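Local structure of major allergen Alt a 1 (Alternaria alternata, 3V0R) at residues 73-85 / 93-105. The protein may bind host plant thaumatin-like proteins and inhibit their beta-glucanase activity, and forms a disulfide-linked homodimer of beta-barrel subunits found only in fungi. Numbering follows the deposited sequence.
With 0FU (2,5,6-triaminopyrimidin-4-ol), chain J.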
# COMPACT_ATOMS: atom_id res chain seq x y z
N PHE A 73 -0.87 -11.85 -12.83
CA PHE A 73 -0.93 -13.28 -12.59
C PHE A 73 -2.34 -13.83 -12.68
O PHE A 73 -3.32 -13.11 -12.55
CB PHE A 73 -0.29 -13.65 -11.26
CG PHE A 73 -1.19 -13.43 -10.06
CD1 PHE A 73 -1.35 -12.21 -9.53
CD2 PHE A 73 -1.85 -14.52 -9.46
CE1 PHE A 73 -2.12 -11.99 -8.38
CE2 PHE A 73 -2.65 -14.32 -8.32
CZ PHE A 73 -2.78 -13.04 -7.78
N SER A 74 -2.42 -15.15 -12.90
CA SER A 74 -3.64 -15.89 -12.86
C SER A 74 -3.39 -17.21 -12.13
O SER A 74 -2.26 -17.65 -12.07
CB SER A 74 -4.07 -16.15 -14.32
OG SER A 74 -5.36 -16.74 -14.39
N PHE A 75 -4.42 -17.81 -11.56
CA PHE A 75 -4.26 -19.04 -10.78
C PHE A 75 -5.32 -20.01 -11.21
O PHE A 75 -6.48 -19.62 -11.44
CB PHE A 75 -4.35 -18.73 -9.27
CG PHE A 75 -3.68 -19.72 -8.37
CD1 PHE A 75 -2.29 -19.85 -8.38
CD2 PHE A 75 -4.39 -20.48 -7.51
CE1 PHE A 75 -1.66 -20.80 -7.57
CE2 PHE A 75 -3.78 -21.43 -6.68
CZ PHE A 75 -2.41 -21.60 -6.73
N ASP A 76 -4.96 -21.31 -11.31
CA ASP A 76 -5.92 -22.39 -11.47
C ASP A 76 -5.91 -23.14 -10.16
O ASP A 76 -5.01 -23.91 -9.91
CB ASP A 76 -5.49 -23.31 -12.62
CG ASP A 76 -5.85 -22.75 -14.01
OD1 ASP A 76 -6.54 -21.71 -14.13
OD2 ASP A 76 -5.47 -23.38 -15.01
N SER A 77 -6.93 -22.97 -9.34
CA SER A 77 -6.88 -23.56 -8.03
C SER A 77 -7.00 -25.07 -8.08
O SER A 77 -6.47 -25.71 -7.19
CB SER A 77 -7.95 -22.97 -7.09
OG SER A 77 -9.24 -23.20 -7.66
N ASP A 78 -7.60 -25.64 -9.13
CA ASP A 78 -7.71 -27.10 -9.21
C ASP A 78 -6.33 -27.82 -9.28
O ASP A 78 -6.24 -28.96 -8.90
CB ASP A 78 -8.56 -27.52 -10.47
CG ASP A 78 -7.89 -27.12 -11.85
OD1 ASP A 78 -6.95 -26.35 -11.89
OD2 ASP A 78 -8.31 -27.60 -12.91
N ARG A 79 -5.29 -27.15 -9.73
CA ARG A 79 -3.99 -27.79 -9.94
C ARG A 79 -2.87 -26.99 -9.25
O ARG A 79 -1.69 -27.26 -9.48
CB ARG A 79 -3.74 -27.89 -11.43
CG ARG A 79 -3.55 -26.53 -12.09
CD ARG A 79 -3.66 -26.57 -13.61
NE ARG A 79 -5.03 -26.73 -14.01
CZ ARG A 79 -5.49 -26.67 -15.27
NH1 ARG A 79 -4.69 -26.45 -16.31
NH2 ARG A 79 -6.80 -26.85 -15.50
N SER A 80 -3.25 -26.01 -8.42
CA SER A 80 -2.30 -25.07 -7.83
C SER A 80 -1.38 -24.51 -8.88
O SER A 80 -0.18 -24.38 -8.65
CB SER A 80 -1.49 -25.75 -6.73
OG SER A 80 -2.36 -26.08 -5.65
N GLY A 81 -1.93 -24.11 -10.01
CA GLY A 81 -1.12 -23.66 -11.10
C GLY A 81 -1.09 -22.17 -11.24
O GLY A 81 -2.12 -21.53 -11.27
N LEU A 82 0.08 -21.62 -11.27
CA LEU A 82 0.31 -20.21 -11.44
C LEU A 82 0.70 -19.87 -12.87
O LEU A 82 1.51 -20.57 -13.46
CB LEU A 82 1.49 -19.79 -10.55
CG LEU A 82 1.99 -18.36 -10.68
CD1 LEU A 82 1.01 -17.33 -10.16
CD2 LEU A 82 3.32 -18.12 -9.97
N LEU A 83 0.19 -18.76 -13.37
CA LEU A 83 0.59 -18.18 -14.65
C LEU A 83 0.92 -16.71 -14.42
O LEU A 83 0.20 -16.00 -13.76
CB LEU A 83 -0.60 -18.28 -15.61
CG LEU A 83 -0.51 -17.57 -16.94
CD1 LEU A 83 0.62 -18.09 -17.76
CD2 LEU A 83 -1.82 -17.66 -17.77
N LEU A 84 2.09 -16.30 -14.88
CA LEU A 84 2.53 -14.89 -14.84
C LEU A 84 2.61 -14.34 -16.24
O LEU A 84 2.92 -15.07 -17.17
CB LEU A 84 3.92 -14.80 -14.20
CG LEU A 84 4.08 -15.27 -12.77
CD1 LEU A 84 5.58 -15.33 -12.36
CD2 LEU A 84 3.33 -14.27 -11.85
N LYS A 85 2.40 -13.04 -16.40
CA LYS A 85 2.55 -12.37 -17.63
C LYS A 85 3.22 -11.04 -17.45
O LYS A 85 2.87 -10.28 -16.55
CB LYS A 85 1.18 -12.17 -18.24
CG LYS A 85 1.20 -11.39 -19.51
CD LYS A 85 -0.18 -11.21 -20.12
CE LYS A 85 -1.04 -10.26 -19.32
NZ LYS A 85 -2.34 -9.94 -20.01
N THR A 93 5.78 -10.04 -25.06
CA THR A 93 5.15 -10.42 -23.83
C THR A 93 5.76 -11.73 -23.40
O THR A 93 5.91 -12.64 -24.22
CB THR A 93 3.62 -10.60 -24.03
OG1 THR A 93 3.01 -9.32 -24.28
CG2 THR A 93 2.96 -11.19 -22.79
N TYR A 94 6.10 -11.85 -22.11
CA TYR A 94 6.57 -13.12 -21.55
C TYR A 94 5.48 -13.72 -20.74
O TYR A 94 4.70 -12.99 -20.14
CB TYR A 94 7.75 -12.91 -20.62
CG TYR A 94 8.97 -12.27 -21.20
CD1 TYR A 94 9.36 -12.55 -22.48
CD2 TYR A 94 9.76 -11.43 -20.43
CE1 TYR A 94 10.49 -11.91 -23.03
CE2 TYR A 94 10.92 -10.81 -20.98
CZ TYR A 94 11.26 -11.08 -22.26
OH TYR A 94 12.38 -10.51 -22.82
N VAL A 95 5.40 -15.05 -20.72
CA VAL A 95 4.55 -15.79 -19.82
C VAL A 95 5.36 -16.84 -19.12
O VAL A 95 6.48 -17.14 -19.55
CB VAL A 95 3.30 -16.42 -20.46
CG1 VAL A 95 2.39 -15.37 -21.05
CG2 VAL A 95 3.69 -17.44 -21.54
N ALA A 96 4.87 -17.34 -17.98
CA ALA A 96 5.58 -18.34 -17.26
C ALA A 96 4.62 -19.13 -16.39
O ALA A 96 3.64 -18.54 -15.89
CB ALA A 96 6.69 -17.75 -16.33
N THR A 97 4.92 -20.40 -16.15
CA THR A 97 4.03 -21.19 -15.33
C THR A 97 4.74 -22.00 -14.30
O THR A 97 5.89 -22.35 -14.45
CB THR A 97 3.11 -22.16 -16.17
OG1 THR A 97 3.90 -23.19 -16.79
CG2 THR A 97 2.23 -21.42 -17.21
N ALA A 98 3.98 -22.38 -13.26
CA ALA A 98 4.45 -23.32 -12.26
C ALA A 98 3.34 -23.93 -11.46
O ALA A 98 2.23 -23.45 -11.49
CB ALA A 98 5.44 -22.60 -11.28
N THR A 99 3.65 -24.96 -10.71
CA THR A 99 2.82 -25.50 -9.67
C THR A 99 3.37 -24.96 -8.36
O THR A 99 4.60 -24.98 -8.15
CB THR A 99 2.86 -27.07 -9.63
OG1 THR A 99 2.29 -27.62 -10.84
CG2 THR A 99 2.03 -27.58 -8.46
N LEU A 100 2.49 -24.51 -7.47
CA LEU A 100 2.94 -24.00 -6.14
C LEU A 100 2.39 -24.96 -5.09
O LEU A 100 1.27 -24.84 -4.65
CB LEU A 100 2.41 -22.60 -5.92
CG LEU A 100 2.64 -21.56 -6.97
CD1 LEU A 100 2.23 -20.18 -6.50
CD2 LEU A 100 4.12 -21.49 -7.43
N PRO A 101 3.18 -25.97 -4.69
CA PRO A 101 2.65 -26.97 -3.77
C PRO A 101 2.36 -26.31 -2.44
O PRO A 101 3.14 -25.46 -1.94
CB PRO A 101 3.82 -27.94 -3.58
CG PRO A 101 4.82 -27.60 -4.63
CD PRO A 101 4.57 -26.23 -5.08
N ASN A 102 1.22 -26.70 -1.88
CA ASN A 102 0.84 -26.12 -0.61
C ASN A 102 0.00 -27.06 0.26
O ASN A 102 -0.50 -28.09 -0.23
CB ASN A 102 0.11 -24.82 -0.90
CG ASN A 102 -1.19 -25.04 -1.64
OD1 ASN A 102 -2.20 -25.26 -1.02
ND2 ASN A 102 -1.15 -25.07 -2.96
N TYR A 103 -0.11 -26.74 1.54
CA TYR A 103 -0.90 -27.52 2.47
C TYR A 103 -1.94 -26.63 3.14
O TYR A 103 -1.57 -25.49 3.57
CB TYR A 103 0.04 -28.10 3.53
CG TYR A 103 -0.67 -28.96 4.52
CD1 TYR A 103 -1.22 -30.18 4.12
CD2 TYR A 103 -0.84 -28.56 5.84
CE1 TYR A 103 -1.91 -30.99 5.03
CE2 TYR A 103 -1.52 -29.36 6.76
CZ TYR A 103 -2.05 -30.56 6.34
OH TYR A 103 -2.74 -31.33 7.26
N CYS A 104 -3.21 -27.05 3.17
CA CYS A 104 -4.28 -26.31 3.79
C CYS A 104 -4.68 -26.91 5.11
O CYS A 104 -4.78 -28.15 5.25
CB CYS A 104 -5.57 -26.23 2.91
SG CYS A 104 -5.26 -25.58 1.24
N ARG A 105 -4.96 -26.07 6.09
CA ARG A 105 -5.43 -26.58 7.40
C ARG A 105 -6.42 -25.56 7.97
O ARG A 105 -6.38 -24.36 7.60
CB ARG A 105 -4.21 -26.79 8.34
CG ARG A 105 -3.76 -25.55 9.08
CD ARG A 105 -2.51 -25.76 9.96
NE ARG A 105 -2.77 -26.32 11.33
CZ ARG A 105 -2.32 -27.49 11.84
NH1 ARG A 105 -2.66 -27.81 13.10
NH2 ARG A 105 -1.54 -28.35 11.14
C4 0FU J . 15.84 -6.32 -20.30
N3 0FU J . 16.78 -6.58 -21.24
C2 0FU J . 16.55 -7.43 -22.28
NAA 0FU J . 17.53 -7.64 -23.18
N1 0FU J . 15.37 -8.06 -22.43
C6 0FU J . 14.39 -7.84 -21.51
NAB 0FU J . 13.23 -8.45 -21.63
C5 0FU J . 14.59 -6.96 -20.41
NAC 0FU J . 13.64 -6.71 -19.47
O4 0FU J . 16.04 -5.47 -19.23
O HOH W 1 -0.09 -29.08 -10.78
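The antiparallel beta hairpin of strands 81-87 and 93-106, part of the Alt a 1 barrel, brings Leu82 opposite Ala98 and Leu84 opposite Ala96 as hydrogen-bonded pairs. Each pair exchanges two backbone bonds, such as Leu82 N to Ala98 O at 2.8 Å, and Leu100 N adds another at 2.9 Å to Ser80 O. Ser80 and Gly81 together face Asp76, forming a G1 beta bulge where strand 72-76 turns into strand 81-87. Leu82 and Leu84 reach Phe36 and Ile38 of strand 33-40. Leu100, with CG beside its own backbone N (chi1 -51°), brings CD1 to 4.1 Å from Phe75 CE1 and equally near Leu82 CB. Leu83 CD1 lies 3.7 Å from Thr97 CG2. Beside the bulge, across from Ser80, Asn102 ND2 makes a nearly straight bond to Leu100 O (3.0 Å, 167°) and a weak, bent one to Ser80 OG. A water links Arg79 O with Thr99 OG1. At the far end, triaminopyrimidinol NAB meets Tyr94 OH at the ring edge, doubtfully close. Buried apolar packing thus backs the Leu82/Leu84 face; the Leu83/Val95/Thr97 face is mixed and more exposed. Asn102's in-plane bond to Leu100 O, with the weak one, probably limits amide rotation.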